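Local atomic coordinates of uncharacterized protein (Pseudomonas aeruginosa, PDB entry 4O5P), a protein that probably hydrolyses phospholipids as a type VI secretion effector of the Tle1 family, with a catalytic domain of the alpha/beta-hydrolase clan. Residues V171-T183 and L192-E204. Sequence-based numbering, arbitrary orientation.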
loop_
_atom_site.group_PDB
_atom_site.type_symbol
_atom_site.label_atom_id
_atom_site.label_comp_id
_atom_site.label_asym_id
_atom_site.label_seq_id
_atom_site.Cartn_x
_atom_site.Cartn_y
_atom_site.Cartn_z
ATOM N N VAL A 171 16.282 9.023 16.413
ATOM C CA VAL A 171 15.348 8.738 15.326
ATOM C C VAL A 171 13.953 8.570 15.947
ATOM O O VAL A 171 13.008 9.279 15.572
ATOM C CB VAL A 171 15.737 7.473 14.524
ATOM C CG1 VAL A 171 14.599 7.045 13.615
ATOM C CG2 VAL A 171 16.993 7.711 13.702
ATOM N N GLN A 172 13.847 7.657 16.919
ATOM C CA GLN A 172 12.590 7.418 17.643
ATOM C C GLN A 172 11.933 8.705 18.137
ATOM O O GLN A 172 10.724 8.912 17.953
ATOM C CB GLN A 172 12.837 6.502 18.834
ATOM C CG GLN A 172 13.042 5.050 18.464
ATOM C CD GLN A 172 13.425 4.212 19.652
ATOM O OE1 GLN A 172 13.818 4.744 20.692
ATOM N NE2 GLN A 172 13.310 2.891 19.515
ATOM N N GLY A 173 12.729 9.568 18.764
ATOM C CA GLY A 173 12.216 10.832 19.269
ATOM C C GLY A 173 11.756 11.791 18.183
ATOM O O GLY A 173 10.816 12.569 18.376
ATOM N N LEU A 174 12.428 11.751 17.039
ATOM C CA LEU A 174 12.103 12.652 15.946
ATOM C C LEU A 174 10.763 12.236 15.378
ATOM O O LEU A 174 9.860 13.064 15.234
ATOM C CB LEU A 174 13.190 12.600 14.861
ATOM C CG LEU A 174 14.499 13.292 15.234
ATOM C CD1 LEU A 174 15.648 12.726 14.425
ATOM C CD2 LEU A 174 14.402 14.788 15.019
ATOM N N VAL A 175 10.640 10.941 15.097
ATOM C CA VAL A 175 9.396 10.378 14.583
ATOM C C VAL A 175 8.252 10.687 15.547
ATOM O O VAL A 175 7.176 11.062 15.110
ATOM C CB VAL A 175 9.512 8.854 14.349
ATOM C CG1 VAL A 175 8.136 8.233 14.023
ATOM C CG2 VAL A 175 10.510 8.566 13.237
ATOM N N GLU A 176 8.492 10.556 16.855
ATOM C CA GLU A 176 7.453 10.887 17.840
ATOM C C GLU A 176 7.056 12.366 17.832
ATOM O O GLU A 176 5.871 12.695 17.941
ATOM C CB GLU A 176 7.912 10.515 19.246
ATOM C CG GLU A 176 7.913 9.026 19.548
ATOM C CD GLU A 176 8.249 8.761 20.994
ATOM O OE1 GLU A 176 9.059 9.528 21.565
ATOM O OE2 GLU A 176 7.695 7.804 21.567
ATOM N N GLU A 177 8.054 13.244 17.737
ATOM C CA GLU A 177 7.839 14.695 17.667
ATOM C C GLU A 177 7.090 15.143 16.419
ATOM O O GLU A 177 6.365 16.142 16.456
ATOM C CB GLU A 177 9.180 15.442 17.725
ATOM C CG GLU A 177 9.878 15.394 19.080
ATOM C CD GLU A 177 11.259 16.045 19.047
ATOM O OE1 GLU A 177 11.462 16.985 18.240
ATOM O OE2 GLU A 177 12.141 15.608 19.818
HETATM N N MSE A 178 7.284 14.429 15.304
HETATM C CA MSE A 178 6.630 14.789 14.036
HETATM C C MSE A 178 5.180 14.257 13.935
HETATM O O MSE A 178 4.409 14.717 13.095
HETATM C CB MSE A 178 7.462 14.304 12.832
HETATM C CG MSE A 178 8.894 14.859 12.761
HETATM SE SE MSE A 178 10.195 13.663 11.893
HETATM C CE MSE A 178 9.833 14.144 10.035
ATOM N N SER A 179 4.811 13.304 14.795
ATOM C CA SER A 179 3.467 12.684 14.744
ATOM C C SER A 179 2.346 13.690 14.982
ATOM O O SER A 179 2.548 14.733 15.622
ATOM C CB SER A 179 3.349 11.563 15.789
ATOM O OG SER A 179 2.091 10.901 15.721
ATOM N N THR A 180 1.156 13.373 14.475
ATOM C CA THR A 180 -0.009 14.197 14.759
ATOM C C THR A 180 -0.830 13.655 15.930
ATOM O O THR A 180 -1.841 14.251 16.302
ATOM C CB THR A 180 -0.887 14.416 13.513
ATOM O OG1 THR A 180 -1.051 13.179 12.803
ATOM C CG2 THR A 180 -0.222 15.412 12.597
ATOM N N ASN A 181 -0.380 12.541 16.514
ATOM C CA ASN A 181 -1.005 11.972 17.718
ATOM C C ASN A 181 -2.527 11.827 17.695
ATOM O O ASN A 181 -3.192 12.203 18.662
ATOM C CB ASN A 181 -0.639 12.804 18.954
ATOM C CG ASN A 181 0.845 13.016 19.093
ATOM O OD1 ASN A 181 1.310 14.147 19.165
ATOM N ND2 ASN A 181 1.598 11.927 19.133
ATOM N N TRP A 182 -3.090 11.302 16.613
ATOM C CA TRP A 182 -4.548 11.240 16.522
ATOM C C TRP A 182 -5.161 10.412 17.647
ATOM O O TRP A 182 -4.757 9.274 17.881
ATOM C CB TRP A 182 -5.023 10.713 15.153
ATOM C CG TRP A 182 -6.505 10.383 15.117
ATOM C CD1 TRP A 182 -7.067 9.138 14.995
ATOM C CD2 TRP A 182 -7.602 11.306 15.219
ATOM N NE1 TRP A 182 -8.443 9.234 15.006
ATOM C CE2 TRP A 182 -8.798 10.550 15.147
ATOM C CE3 TRP A 182 -7.694 12.695 15.363
ATOM C CZ2 TRP A 182 -10.068 11.138 15.219
ATOM C CZ3 TRP A 182 -8.952 13.278 15.440
ATOM C CH2 TRP A 182 -10.125 12.498 15.365
ATOM N N THR A 183 -6.114 11.016 18.358
ATOM C CA THR A 183 -7.007 10.277 19.247
ATOM C C THR A 183 -8.371 10.958 19.415
ATOM O O THR A 183 -8.590 12.090 18.962
ATOM C CB THR A 183 -6.395 10.030 20.648
ATOM O OG1 THR A 183 -7.140 8.998 21.309
ATOM C CG2 THR A 183 -6.421 11.308 21.500
ATOM N N LEU A 192 -6.596 17.191 17.168
ATOM C CA LEU A 192 -6.025 17.487 15.855
ATOM C C LEU A 192 -4.742 18.315 15.949
ATOM O O LEU A 192 -4.714 19.384 16.573
ATOM C CB LEU A 192 -7.053 18.190 14.965
ATOM C CG LEU A 192 -6.711 18.227 13.472
ATOM C CD1 LEU A 192 -6.531 16.804 12.942
ATOM C CD2 LEU A 192 -7.784 18.976 12.684
ATOM N N GLU A 193 -3.681 17.812 15.329
ATOM C CA GLU A 193 -2.429 18.552 15.262
ATOM C C GLU A 193 -2.028 18.781 13.795
ATOM O O GLU A 193 -2.379 18.003 12.909
ATOM C CB GLU A 193 -1.318 17.836 16.043
ATOM C CG GLU A 193 -1.558 17.724 17.558
ATOM C CD GLU A 193 -0.444 16.965 18.283
ATOM O OE1 GLU A 193 0.507 16.512 17.615
ATOM O OE2 GLU A 193 -0.519 16.810 19.523
ATOM N N ASN A 194 -1.310 19.868 13.553
ATOM C CA ASN A 194 -0.888 20.242 12.211
ATOM C C ASN A 194 0.426 19.547 11.849
ATOM O O ASN A 194 1.501 19.951 12.315
ATOM C CB ASN A 194 -0.736 21.768 12.135
ATOM C CG ASN A 194 -0.383 22.261 10.743
ATOM O OD1 ASN A 194 0.459 21.689 10.062
ATOM N ND2 ASN A 194 -1.035 23.330 10.316
ATOM N N GLY A 195 0.331 18.511 11.013
ATOM C CA GLY A 195 1.486 17.725 10.609
ATOM C C GLY A 195 2.637 18.514 10.005
ATOM O O GLY A 195 3.798 18.286 10.353
ATOM N N GLU A 196 2.317 19.445 9.112
ATOM C CA GLU A 196 3.345 20.253 8.463
ATOM C C GLU A 196 4.185 20.986 9.513
ATOM O O GLU A 196 5.428 20.886 9.539
ATOM C CB GLU A 196 2.694 21.240 7.488
ATOM C CG GLU A 196 3.668 21.863 6.494
ATOM C CD GLU A 196 2.991 22.788 5.482
ATOM O OE1 GLU A 196 1.743 22.908 5.509
ATOM O OE2 GLU A 196 3.716 23.396 4.662
ATOM N N LYS A 197 3.499 21.691 10.407
ATOM C CA LYS A 197 4.180 22.450 11.451
ATOM C C LYS A 197 5.058 21.565 12.313
ATOM O O LYS A 197 6.213 21.913 12.599
ATOM C CB LYS A 197 3.171 23.187 12.332
ATOM C CG LYS A 197 2.498 24.362 11.656
ATOM C CD LYS A 197 1.543 25.068 12.621
ATOM C CE LYS A 197 0.881 26.289 11.964
ATOM N NZ LYS A 197 1.862 27.362 11.616
ATOM N N LYS A 198 4.515 20.422 12.730
ATOM C CA LYS A 198 5.239 19.520 13.622
ATOM C C LYS A 198 6.483 18.917 12.967
ATOM O O LYS A 198 7.534 18.815 13.603
ATOM C CB LYS A 198 4.316 18.423 14.155
ATOM C CG LYS A 198 3.189 18.976 15.014
ATOM C CD LYS A 198 2.607 17.910 15.915
ATOM C CE LYS A 198 3.584 17.483 16.987
ATOM N NZ LYS A 198 3.000 16.403 17.825
ATOM N N ARG A 199 6.359 18.524 11.700
ATOM C CA ARG A 199 7.479 17.959 10.950
ATOM C C ARG A 199 8.594 18.998 10.753
ATOM O O ARG A 199 9.794 18.714 10.975
ATOM C CB ARG A 199 7.000 17.448 9.583
ATOM C CG ARG A 199 6.028 16.283 9.665
ATOM C CD ARG A 199 5.769 15.669 8.301
ATOM N NE ARG A 199 4.966 16.513 7.411
ATOM C CZ ARG A 199 3.629 16.552 7.396
ATOM N NH1 ARG A 199 2.918 15.817 8.243
ATOM N NH2 ARG A 199 2.999 17.345 6.537
ATOM N N ARG A 200 8.203 20.204 10.340
ATOM C CA ARG A 200 9.205 21.266 10.150
ATOM C C ARG A 200 9.918 21.606 11.452
ATOM O O ARG A 200 11.153 21.642 11.493
ATOM C CB ARG A 200 8.596 22.536 9.565
ATOM C CG ARG A 200 9.641 23.618 9.317
ATOM C CD ARG A 200 9.057 24.827 8.629
ATOM N NE ARG A 200 8.578 24.530 7.281
ATOM C CZ ARG A 200 9.366 24.406 6.211
ATOM N NH1 ARG A 200 10.685 24.537 6.323
ATOM N NH2 ARG A 200 8.837 24.144 5.027
ATOM N N ALA A 201 9.130 21.836 12.506
ATOM C CA ALA A 201 9.667 22.128 13.833
ATOM C C ALA A 201 10.650 21.057 14.273
ATOM O O ALA A 201 11.779 21.364 14.665
ATOM C CB ALA A 201 8.538 22.279 14.863
ATOM N N ALA A 202 10.235 19.796 14.192
ATOM C CA ALA A 202 11.110 18.722 14.650
ATOM C C ALA A 202 12.395 18.618 13.834
ATOM O O ALA A 202 13.436 18.257 14.378
ATOM C CB ALA A 202 10.381 17.388 14.663
ATOM N N LEU A 203 12.319 18.891 12.529
ATOM C CA LEU A 203 13.507 18.735 11.679
ATOM C C LEU A 203 14.467 19.922 11.730
ATOM O O LEU A 203 15.651 19.795 11.385
ATOM C CB LEU A 203 13.105 18.497 10.226
ATOM C CG LEU A 203 12.459 17.147 9.907
ATOM C CD1 LEU A 203 12.318 16.973 8.406
ATOM C CD2 LEU A 203 13.244 16.002 10.530
ATOM N N GLU A 204 13.954 21.079 12.130
ATOM C CA GLU A 204 14.737 22.313 12.045
ATOM C C GLU A 204 16.101 22.355 12.750
ATOM O O GLU A 204 17.068 22.838 12.157
ATOM C CB GLU A 204 13.888 23.530 12.423
ATOM C CG GLU A 204 13.265 24.226 11.217
ATOM C CD GLU A 204 13.702 25.672 11.111
ATOM O OE1 GLU A 204 13.511 26.429 12.093
ATOM O OE2 GLU A 204 14.249 26.046 10.050
HETATM O O HOH W 1 4.333 14.955 19.201
HETATM O O HOH W 2 7.320 18.941 16.156
HETATM O O HOH W 3 3.600 14.023 10.552
HETATM O O HOH W 4 -4.318 14.882 14.953
#
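K198 NZ donates to the backbone S179 O at 2.8 Å, with a C=O...N angle of 159°, where helix 168-178 ends against the first turns of helix 195-219. The two helices form a helical hairpin, joined by a loop with two short strands. Within 171-178 and 195-204 the axes approach to 8.6 Å, at 150° between their N-to-C directions. K198 NZ also makes a salt bridge to E193 OE1, modelled very short at 2.5 Å. It meets the syn side of the carboxylate, 28° out of its plane. A bend at chi3 (68°) turns the lysine tip back to S179 O. K198 thus ties the S179 carbonyl, just past the end of helix 168-178, to the loop before its own helix.

The selenomethionine M178 presses CG on A202 CB at 3.5 Å, a tight carbon pair. Beyond CG the M178 chain bends at chi3, and CE meets L203 CD2, the two side chains crossing at about a right angle. Helix 139-162 also packs on M178, through N147.

At the loop end, T180 CG2 sits 3.5 Å from G195 CA, in the first turn of helix 195-219. T180 OG1 turns instead to E143. N194 caps this helix, its OD1 accepting from K197 N. The R199 guanidinium pairs with E252 and lies by W249 in a cation-pi contact. At its edge, R199 NH1 reaches M178 O through a water lying in the guanidinium plane.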